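Side-chain contacts in ATP-dependent DNA helicase (Mycobacterium smegmatis, PDB 5V9X), which translocates 3'-to-5' along single-stranded DNA and unwinds RNA:DNA hybrids, driven by hydrolysis of ATP: residues R38-T43 with K75-F80; D435-A440 with H666-E671; D462-H467 with S498-T503. All coordinates share one frame; numbering follows the deposited sequence.

Contact 1: R38-T43 with K75-F80; sequences REWFTT and KTLAAF. With ANP (phosphoaminophosphonic acid-adenylate ester), chain C.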
loop_
_atom_site.group_PDB
_atom_site.type_symbol
_atom_site.label_atom_id
_atom_site.label_comp_id
_atom_site.label_asym_id
_atom_site.label_seq_id
_atom_site.Cartn_x
_atom_site.Cartn_y
_atom_site.Cartn_z
ATOM N N ARG A 38 23.797 -3.223 29.016
ATOM C CA ARG A 38 24.402 -4.501 28.662
ATOM C C ARG A 38 23.904 -5.613 29.575
ATOM O O ARG A 38 23.564 -6.706 29.105
ATOM C CB ARG A 38 25.928 -4.394 28.727
ATOM C CG ARG A 38 26.658 -5.629 28.228
ATOM C CD ARG A 38 28.139 -5.605 28.589
ATOM N NE ARG A 38 28.810 -4.386 28.139
ATOM C CZ ARG A 38 29.312 -3.465 28.955
ATOM N NH1 ARG A 38 29.232 -3.624 30.268
ATOM N NH2 ARG A 38 29.908 -2.387 28.460
ATOM N N GLU A 39 23.841 -5.350 30.885
ATOM C CA GLU A 39 23.402 -6.383 31.816
ATOM C C GLU A 39 21.937 -6.734 31.605
ATOM O O GLU A 39 21.557 -7.905 31.714
ATOM C CB GLU A 39 23.641 -5.949 33.264
ATOM C CG GLU A 39 23.201 -7.003 34.282
ATOM C CD GLU A 39 23.799 -6.795 35.659
ATOM O OE1 GLU A 39 23.224 -6.018 36.449
ATOM O OE2 GLU A 39 24.848 -7.411 35.949
ATOM N N TRP A 40 21.097 -5.742 31.302
ATOM C CA TRP A 40 19.686 -6.042 31.082
ATOM C C TRP A 40 19.495 -6.925 29.857
ATOM O O TRP A 40 18.839 -7.972 29.932
ATOM C CB TRP A 40 18.860 -4.767 30.926
ATOM C CG TRP A 40 17.531 -5.116 30.338
ATOM C CD1 TRP A 40 16.483 -5.700 30.985
ATOM C CD2 TRP A 40 17.128 -4.972 28.970
ATOM N NE1 TRP A 40 15.441 -5.903 30.114
ATOM C CE2 TRP A 40 15.812 -5.467 28.869
ATOM C CE3 TRP A 40 17.747 -4.464 27.824
ATOM C CZ2 TRP A 40 15.105 -5.470 27.669
ATOM C CZ3 TRP A 40 17.043 -4.464 26.633
ATOM C CH2 TRP A 40 15.736 -4.961 26.565
ATOM N N PHE A 41 20.047 -6.508 28.712
ATOM C CA PHE A 41 19.851 -7.264 27.480
ATOM C C PHE A 41 20.351 -8.696 27.619
ATOM O O PHE A 41 19.783 -9.613 27.014
ATOM C CB PHE A 41 20.550 -6.562 26.312
ATOM C CG PHE A 41 20.173 -7.109 24.961
ATOM C CD1 PHE A 41 20.835 -8.205 24.428
ATOM C CD2 PHE A 41 19.155 -6.527 24.225
ATOM C CE1 PHE A 41 20.485 -8.711 23.192
ATOM C CE2 PHE A 41 18.803 -7.028 22.983
ATOM C CZ PHE A 41 19.469 -8.121 22.467
ATOM N N THR A 42 21.399 -8.909 28.417
ATOM C CA THR A 42 21.900 -10.262 28.633
ATOM C C THR A 42 20.909 -11.096 29.438
ATOM O O THR A 42 20.723 -12.287 29.163
ATOM C CB THR A 42 23.261 -10.209 29.329
ATOM O OG1 THR A 42 24.220 -9.609 28.450
ATOM C CG2 THR A 42 23.736 -11.604 29.699
ATOM N N THR A 43 20.254 -10.490 30.429
ATOM C CA THR A 43 19.270 -11.213 31.223
ATOM C C THR A 43 17.929 -11.362 30.515
ATOM O O THR A 43 17.071 -12.108 31.002
ATOM C CB THR A 43 19.053 -10.519 32.574
ATOM O OG1 THR A 43 18.493 -9.218 32.364
ATOM C CG2 THR A 43 20.367 -10.386 33.325
ATOM N N LYS A 75 14.111 -5.911 15.137
ATOM C CA LYS A 75 14.525 -4.641 14.558
ATOM C C LYS A 75 14.140 -3.457 15.435
ATOM O O LYS A 75 14.751 -2.390 15.314
ATOM C CB LYS A 75 13.935 -4.489 13.156
ATOM C CG LYS A 75 14.438 -5.533 12.165
ATOM C CD LYS A 75 14.049 -5.185 10.732
ATOM C CE LYS A 75 12.559 -5.365 10.486
ATOM N NZ LYS A 75 12.163 -6.800 10.533
ATOM N N THR A 76 13.150 -3.621 16.316
ATOM C CA THR A 76 12.766 -2.540 17.221
ATOM C C THR A 76 13.919 -2.157 18.141
ATOM O O THR A 76 14.305 -0.985 18.217
ATOM C CB THR A 76 11.544 -2.949 18.048
ATOM O OG1 THR A 76 10.435 -3.206 17.179
ATOM C CG2 THR A 76 11.175 -1.852 19.038
ATOM N N LEU A 77 14.475 -3.138 18.859
ATOM C CA LEU A 77 15.598 -2.848 19.746
ATOM C C LEU A 77 16.846 -2.469 18.963
ATOM O O LEU A 77 17.707 -1.750 19.483
ATOM C CB LEU A 77 15.884 -4.042 20.653
ATOM C CG LEU A 77 14.870 -4.312 21.767
ATOM C CD1 LEU A 77 15.243 -5.562 22.541
ATOM C CD2 LEU A 77 14.739 -3.116 22.695
ATOM N N ALA A 78 16.968 -2.945 17.721
ATOM C CA ALA A 78 18.073 -2.511 16.872
ATOM C C ALA A 78 18.061 -1.000 16.694
ATOM O O ALA A 78 19.106 -0.346 16.783
ATOM C CB ALA A 78 18.004 -3.210 15.515
ATOM N N ALA A 79 16.880 -0.425 16.465
ATOM C CA ALA A 79 16.776 1.009 16.236
ATOM C C ALA A 79 16.686 1.802 17.533
ATOM O O ALA A 79 17.065 2.978 17.558
ATOM C CB ALA A 79 15.562 1.311 15.358
ATOM N N PHE A 80 16.208 1.189 18.613
ATOM C CA PHE A 80 15.904 1.925 19.834
ATOM C C PHE A 80 16.997 1.850 20.891
ATOM O O PHE A 80 17.241 2.847 21.578
ATOM C CB PHE A 80 14.589 1.422 20.442
ATOM C CG PHE A 80 13.376 2.183 19.986
ATOM C CD1 PHE A 80 13.071 3.418 20.537
ATOM C CD2 PHE A 80 12.537 1.663 19.013
ATOM C CE1 PHE A 80 11.954 4.122 20.124
ATOM C CE2 PHE A 80 11.419 2.363 18.595
ATOM C CZ PHE A 80 11.127 3.592 19.151
HETATM P PG ANP C . 8.652 -7.008 12.225
HETATM O O1G ANP C . 7.373 -7.711 11.902
HETATM O O2G ANP C . 8.357 -5.497 12.565
HETATM O O3G ANP C . 9.635 -7.088 10.986
HETATM P PB ANP C . 10.759 -6.982 14.019
HETATM O O1B ANP C . 10.507 -5.459 14.214
HETATM O O2B ANP C . 11.812 -7.193 12.987
HETATM N N3B ANP C . 9.348 -7.757 13.567
HETATM P PA ANP C . 10.545 -7.170 16.719
HETATM O O1A ANP C . 9.082 -6.947 16.597
HETATM O O2A ANP C . 11.319 -5.940 17.189
HETATM O O3A ANP C . 11.235 -7.602 15.359
HETATM O "O5'" ANP C . 10.821 -8.393 17.682
HETATM C "C5'" ANP C . 10.255 -9.741 17.557
HETATM C "C4'" ANP C . 10.055 -10.319 18.937
HETATM O "O4'" ANP C . 11.307 -10.838 19.457
HETATM C "C3'" ANP C . 9.601 -9.292 19.966
HETATM O "O3'" ANP C . 8.893 -9.953 21.004
HETATM C "C2'" ANP C . 10.929 -8.764 20.507
HETATM O "O2'" ANP C . 10.789 -7.932 21.670
HETATM C "C1'" ANP C . 11.729 -10.068 20.575
HETATM N N9 ANP C . 13.187 -9.935 20.496
HETATM C C8 ANP C . 13.930 -8.831 20.168
HETATM N N7 ANP C . 15.226 -9.038 20.166
HETATM C C5 ANP C . 15.345 -10.369 20.531
HETATM C C6 ANP C . 16.462 -11.206 20.713
HETATM N N6 ANP C . 17.724 -10.804 20.544
HETATM N N1 ANP C . 16.234 -12.489 21.081
HETATM C C2 ANP C . 14.972 -12.895 21.249
HETATM N N3 ANP C . 13.842 -12.197 21.107
HETATM C C4 ANP C . 14.099 -10.935 20.741
#
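Two helical segments, 38-43 and 75-80, face each other without close backbone approach, the nearest CA atoms being those of Phe41 and Leu77, 9.9 Å apart. One methyl group, Leu77 CD1, spans that gap, touching the edges of two aromatic rings from successive residues. It lies near the ring plane of Phe41, with CD1 3.9 Å from Phe41 CE2, and also at the edge of the Trp40 ring, 4.1 Å from Trp40 CH2. In both residues CG is anti to the backbone N (chi1 165° in Trp40, -168° in Phe41), which directs the rings toward helix 75-88. Lys75 and Thr76, the first two residues of that helix, end the P-loop (Walker A) of the helicase and hold the AMP-PNP phosphates. Lys75 NZ spans the beta and gamma phosphates, bonding to ANP O2B and O3G, and also to the carbonyl of Ala69. Thr76 grips one alpha-phosphate oxygen twice: its OG1 is 2.9 Å and its backbone N 3.1 Å from ANP O2A. At the other end of the nucleotide, Phe41 CZ comes within 3.7 Å of the adenine amino nitrogen, ANP N6, obliquely to the ring. Trp56 meets the Phe41 ring edge-to-face and hydrogen-bonds through NE1 to the carbonyl O of Leu77, while Gln52 NE2 and Ala47 O hydrogen-bond to the nucleotide.

Contact 2: D435-A440 with H666-E671; sequences DLIGCA and HQLLRE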
loop_
_atom_site.group_PDB
_atom_site.type_symbol
_atom_site.label_atom_id
_atom_site.label_comp_id
_atom_site.label_asym_id
_atom_site.label_seq_id
_atom_site.Cartn_x
_atom_site.Cartn_y
_atom_site.Cartn_z
ATOM N N ASP A 435 -8.591 -16.821 -8.666
ATOM C CA ASP A 435 -7.919 -16.382 -7.451
ATOM C C ASP A 435 -6.999 -17.470 -6.911
ATOM O O ASP A 435 -5.992 -17.163 -6.263
ATOM C CB ASP A 435 -8.945 -15.975 -6.395
ATOM C CG ASP A 435 -8.308 -15.311 -5.186
ATOM O OD1 ASP A 435 -7.161 -14.831 -5.298
ATOM O OD2 ASP A 435 -8.956 -15.275 -4.118
ATOM N N LEU A 436 -7.326 -18.738 -7.173
ATOM C CA LEU A 436 -6.467 -19.837 -6.744
ATOM C C LEU A 436 -5.078 -19.723 -7.359
ATOM O O LEU A 436 -4.069 -19.963 -6.685
ATOM C CB LEU A 436 -7.114 -21.174 -7.104
ATOM C CG LEU A 436 -6.294 -22.454 -6.943
ATOM C CD1 LEU A 436 -5.879 -22.654 -5.498
ATOM C CD2 LEU A 436 -7.083 -23.652 -7.450
ATOM N N ILE A 437 -5.007 -19.354 -8.640
ATOM C CA ILE A 437 -3.716 -19.092 -9.269
ATOM C C ILE A 437 -3.036 -17.903 -8.603
ATOM O O ILE A 437 -1.814 -17.898 -8.406
ATOM C CB ILE A 437 -3.896 -18.867 -10.781
ATOM C CG1 ILE A 437 -4.456 -20.127 -11.445
ATOM C CG2 ILE A 437 -2.581 -18.456 -11.423
ATOM C CD1 ILE A 437 -4.951 -19.899 -12.853
ATOM N N GLY A 438 -3.815 -16.882 -8.239
ATOM C CA GLY A 438 -3.238 -15.724 -7.575
ATOM C C GLY A 438 -2.621 -16.065 -6.232
ATOM O O GLY A 438 -1.523 -15.606 -5.909
ATOM N N CYS A 439 -3.316 -16.877 -5.432
ATOM C CA CYS A 439 -2.773 -17.289 -4.142
ATOM C C CYS A 439 -1.558 -18.193 -4.314
ATOM O O CYS A 439 -0.602 -18.110 -3.534
ATOM C CB CYS A 439 -3.847 -17.997 -3.317
ATOM S SG CYS A 439 -5.297 -16.988 -2.941
ATOM N N ALA A 440 -1.578 -19.062 -5.326
ATOM C CA ALA A 440 -0.464 -19.983 -5.536
ATOM C C ALA A 440 0.812 -19.235 -5.905
ATOM O O ALA A 440 1.866 -19.448 -5.294
ATOM C CB ALA A 440 -0.824 -21.005 -6.615
ATOM N N HIS A 666 -5.829 -28.114 -11.440
ATOM C CA HIS A 666 -5.684 -28.980 -12.603
ATOM C C HIS A 666 -6.911 -28.896 -13.500
ATOM O O HIS A 666 -6.795 -28.740 -14.721
ATOM C CB HIS A 666 -5.445 -30.421 -12.153
ATOM C CG HIS A 666 -5.059 -31.345 -13.265
ATOM N ND1 HIS A 666 -5.952 -31.772 -14.223
ATOM C CD2 HIS A 666 -3.873 -31.924 -13.571
ATOM C CE1 HIS A 666 -5.334 -32.571 -15.074
ATOM N NE2 HIS A 666 -4.071 -32.680 -14.701
ATOM N N GLN A 667 -8.101 -28.995 -12.905
ATOM C CA GLN A 667 -9.329 -28.917 -13.687
ATOM C C GLN A 667 -9.464 -27.561 -14.368
ATOM O O GLN A 667 -9.886 -27.478 -15.527
ATOM C CB GLN A 667 -10.537 -29.187 -12.794
ATOM C CG GLN A 667 -11.839 -29.285 -13.557
ATOM C CD GLN A 667 -13.037 -28.917 -12.713
ATOM O OE1 GLN A 667 -12.905 -28.591 -11.534
ATOM N NE2 GLN A 667 -14.220 -28.959 -13.318
ATOM N N LEU A 668 -9.110 -26.486 -13.659
ATOM C CA LEU A 668 -9.197 -25.147 -14.236
ATOM C C LEU A 668 -8.331 -25.029 -15.482
ATOM O O LEU A 668 -8.785 -24.551 -16.527
ATOM C CB LEU A 668 -8.785 -24.105 -13.196
ATOM C CG LEU A 668 -8.626 -22.665 -13.680
ATOM C CD1 LEU A 668 -9.952 -22.105 -14.165
ATOM C CD2 LEU A 668 -8.049 -21.801 -12.575
ATOM N N LEU A 669 -7.075 -25.469 -15.390
ATOM C CA LEU A 669 -6.169 -25.352 -16.528
ATOM C C LEU A 669 -6.557 -26.310 -17.646
ATOM O O LEU A 669 -6.446 -25.969 -18.828
ATOM C CB LEU A 669 -4.733 -25.595 -16.073
ATOM C CG LEU A 669 -4.255 -24.596 -15.020
ATOM C CD1 LEU A 669 -2.866 -24.951 -14.519
ATOM C CD2 LEU A 669 -4.284 -23.185 -15.585
ATOM N N ARG A 670 -7.012 -27.514 -17.292
ATOM C CA ARG A 670 -7.494 -28.448 -18.305
ATOM C C ARG A 670 -8.651 -27.848 -19.094
ATOM O O ARG A 670 -8.633 -27.836 -20.330
ATOM C CB ARG A 670 -7.911 -29.767 -17.650
ATOM C CG ARG A 670 -8.492 -30.777 -18.626
ATOM C CD ARG A 670 -8.796 -32.113 -17.966
ATOM N NE ARG A 670 -9.687 -31.986 -16.816
ATOM C CZ ARG A 670 -10.997 -31.764 -16.901
ATOM N NH1 ARG A 670 -11.577 -31.630 -18.085
ATOM N NH2 ARG A 670 -11.725 -31.670 -15.797
ATOM N N GLU A 671 -9.663 -27.329 -18.391
ATOM C CA GLU A 671 -10.819 -26.748 -19.069
ATOM C C GLU A 671 -10.426 -25.535 -19.903
ATOM O O GLU A 671 -10.944 -25.342 -21.009
ATOM C CB GLU A 671 -11.892 -26.363 -18.055
ATOM C CG GLU A 671 -12.573 -27.534 -17.373
ATOM C CD GLU A 671 -13.713 -27.088 -16.482
ATOM O OE1 GLU A 671 -14.410 -26.117 -16.848
ATOM O OE2 GLU A 671 -13.908 -27.698 -15.411
#
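Segments 435-440 and 666-671 are each one short piece of a longer helix, and their backbones stay well apart: the closest CA atoms, those of Ile437 and Leu668, are 9.6 Å from each other. The gap is spanned entirely by aliphatic side chains, and no hydrogen bond crosses it. Ile437 supplies the delta methyl at the end of its longer branch. Ile437 CD1 meets Leu668 CD2 at 3.6 Å. Ile437 CG1 is a little farther from Leu668 CD2, at 4.1 Å, so one leucine methyl rests against the last bond of the isoleucine chain. The two side chains meet at a slant. In Ile437 a chi1 of -63° sets CG1 anti to the carbonyl carbon, and chi2 of 167° then extends the branch outward to CD1; in Leu668, CG anti to the backbone N (chi1 172°) directs the fork at Ile437. Leu669, whose CB does not point at the other helix, still brings its CD2 to 4.3 Å from Ile437 CD1, giving the isoleucine tip a second, looser neighbour. The contact joins helix 433-448, which follows strand 424-429 of the second RecA-like sheet, to helix 661-676, which comes after strand 657-659 at the edge of the same sheet. Phe636 and Thr637 of helix 627-640 also touch Ile437, and Thr637 reaches Leu669 as well, while Pro865 and Phe866 of helix 865-870 lie against Leu668. A salt bridge between Glu671 and Arg433 gives the two helices a polar tie beside this apolar patch.

Contact 3: D462-H467 with S498-T503; sequences DVLAQH and SAFEAT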
loop_
_atom_site.group_PDB
_atom_site.type_symbol
_atom_site.label_atom_id
_atom_site.label_comp_id
_atom_site.label_asym_id
_atom_site.label_seq_id
_atom_site.Cartn_x
_atom_site.Cartn_y
_atom_site.Cartn_z
ATOM N N ASP A 462 1.951 18.224 -6.308
ATOM C CA ASP A 462 0.844 18.479 -5.390
ATOM C C ASP A 462 1.282 18.310 -3.941
ATOM O O ASP A 462 0.876 19.089 -3.071
ATOM C CB ASP A 462 -0.343 17.572 -5.717
ATOM C CG ASP A 462 0.011 16.093 -5.685
ATOM O OD1 ASP A 462 1.177 15.751 -5.393
ATOM O OD2 ASP A 462 -0.890 15.270 -5.954
ATOM N N VAL A 463 2.117 17.303 -3.665
ATOM C CA VAL A 463 2.668 17.135 -2.322
ATOM C C VAL A 463 3.504 18.349 -1.937
ATOM O O VAL A 463 3.460 18.816 -0.790
ATOM C CB VAL A 463 3.486 15.831 -2.238
ATOM C CG1 VAL A 463 4.294 15.780 -0.947
ATOM C CG2 VAL A 463 2.568 14.623 -2.341
ATOM N N LEU A 464 4.275 18.880 -2.889
ATOM C CA LEU A 464 5.055 20.088 -2.638
ATOM C C LEU A 464 4.151 21.268 -2.301
ATOM O O LEU A 464 4.393 21.994 -1.329
ATOM C CB LEU A 464 5.921 20.408 -3.858
ATOM C CG LEU A 464 6.592 21.784 -3.898
ATOM C CD1 LEU A 464 7.633 21.915 -2.799
ATOM C CD2 LEU A 464 7.212 22.048 -5.263
ATOM N N ALA A 465 3.097 21.472 -3.098
ATOM C CA ALA A 465 2.199 22.602 -2.878
ATOM C C ALA A 465 1.581 22.561 -1.487
ATOM O O ALA A 465 1.446 23.599 -0.828
ATOM C CB ALA A 465 1.109 22.620 -3.950
ATOM N N GLN A 466 1.205 21.369 -1.018
ATOM C CA GLN A 466 0.607 21.252 0.308
ATOM C C GLN A 466 1.599 21.654 1.394
ATOM O O GLN A 466 1.274 22.452 2.281
ATOM C CB GLN A 466 0.102 19.826 0.534
ATOM C CG GLN A 466 -0.495 19.600 1.914
ATOM C CD GLN A 466 -1.031 18.194 2.102
ATOM O OE1 GLN A 466 -0.822 17.572 3.144
ATOM N NE2 GLN A 466 -1.735 17.689 1.093
ATOM N N HIS A 467 2.820 21.110 1.339
ATOM C CA HIS A 467 3.843 21.495 2.306
ATOM C C HIS A 467 4.160 22.981 2.207
ATOM O O HIS A 467 4.430 23.633 3.221
ATOM C CB HIS A 467 5.109 20.662 2.099
ATOM C CG HIS A 467 5.098 19.350 2.820
ATOM N ND1 HIS A 467 5.705 19.168 4.044
ATOM C CD2 HIS A 467 4.554 18.155 2.490
ATOM C CE1 HIS A 467 5.533 17.919 4.440
ATOM N NE2 HIS A 467 4.837 17.282 3.513
ATOM N N SER A 498 12.129 25.782 -12.336
ATOM C CA SER A 498 10.958 26.274 -13.054
ATOM C C SER A 498 9.679 25.634 -12.528
ATOM O O SER A 498 8.670 26.321 -12.332
ATOM C CB SER A 498 11.116 26.014 -14.553
ATOM O OG SER A 498 11.264 24.629 -14.815
ATOM N N ALA A 499 9.701 24.317 -12.291
ATOM C CA ALA A 499 8.534 23.655 -11.718
ATOM C C ALA A 499 8.260 24.136 -10.297
ATOM O O ALA A 499 7.097 24.231 -9.887
ATOM C CB ALA A 499 8.727 22.138 -11.740
ATOM N N PHE A 500 9.312 24.441 -9.538
ATOM C CA PHE A 500 9.131 24.967 -8.191
ATOM C C PHE A 500 8.431 26.319 -8.226
ATOM O O PHE A 500 7.417 26.524 -7.550
ATOM C CB PHE A 500 10.487 25.069 -7.490
ATOM C CG PHE A 500 10.410 25.600 -6.085
ATOM C CD1 PHE A 500 9.975 24.790 -5.047
ATOM C CD2 PHE A 500 10.789 26.903 -5.799
ATOM C CE1 PHE A 500 9.909 25.272 -3.753
ATOM C CE2 PHE A 500 10.726 27.388 -4.508
ATOM C CZ PHE A 500 10.285 26.573 -3.484
ATOM N N GLU A 501 8.961 27.258 -9.015
ATOM C CA GLU A 501 8.333 28.570 -9.124
ATOM C C GLU A 501 6.940 28.465 -9.728
ATOM O O GLU A 501 6.031 29.202 -9.335
ATOM C CB GLU A 501 9.207 29.511 -9.953
ATOM C CG GLU A 501 10.627 29.690 -9.429
ATOM C CD GLU A 501 10.684 30.361 -8.067
ATOM O OE1 GLU A 501 9.687 30.994 -7.659
ATOM O OE2 GLU A 501 11.738 30.254 -7.403
ATOM N N ALA A 502 6.753 27.549 -10.683
ATOM C CA ALA A 502 5.427 27.342 -11.259
ATOM C C ALA A 502 4.416 26.946 -10.189
ATOM O O ALA A 502 3.273 27.416 -10.201
ATOM C CB ALA A 502 5.487 26.282 -12.358
ATOM N N THR A 503 4.821 26.086 -9.253
ATOM C CA THR A 503 3.926 25.707 -8.165
ATOM C C THR A 503 3.633 26.894 -7.252
ATOM O O THR A 503 2.487 27.086 -6.825
ATOM C CB THR A 503 4.526 24.549 -7.367
ATOM O OG1 THR A 503 4.639 23.393 -8.208
ATOM C CG2 THR A 503 3.653 24.214 -6.169
#
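Leu464 and Phe500 meet by apolar packing alone. The CD2 methyl of Leu464 lies 3.9 Å from Phe500 CD1, obliquely to the ring, and its CD1 stands 4.2 Å from Phe500 CE1, so both leucine methyls lie near the CD1-CE1 bond of the ring while the two side chains cross at about a right angle. Leu464 CD2 also lies 4.1 Å from Thr503 OG1, and Trp482 and Val486 of helix 479-488 touch Leu464 too. A smaller apolar pair sits beside it: Ala465 CB and the gamma methyl of Thr503, CG2, are 3.7 Å apart, where the CA atoms of these two residues come to 6.4 Å. The helix axes pass 10.4 Å apart at -53° within the winged-helix family region.

The polar part is internal to 498-503. Thr503 OG1 donates to Ala499 O at 3.1 Å; a chi1 of -64° turns the hydroxyl back along its own helix. That carbonyl also accepts from Thr503 N, the two donors arriving from opposite faces of its plane. With its hydroxyl bonded within its own helix, the buried threonine can offer its methyl to Ala465, and no hydrogen bond crosses between the segments.

In the fold
The three contacts are far apart, their centres 43 to 47 Å from one another, and none touches another. Contact 1 alone belongs to the nucleotide site: Phe41, Lys75 and Thr76 are three of the 17 pocket residues, while Asp390, Arg415 and His418 reach AMP-PNP from the second RecA-like domain. Contact 2 joins helices 433-448 and 661-676, which come after strands 424-429 and 657-659 of that domain's sheet, and contact 3 lies in the winged-helix family region. Helices 433-448 and 461-471 are consecutive, yet contacts 2 and 3 sit on opposite sides of the chain's centre. Nearest atoms lie about 16, 7 and 9 Å from the bound DNA for contacts 1, 2 and 3 respectively.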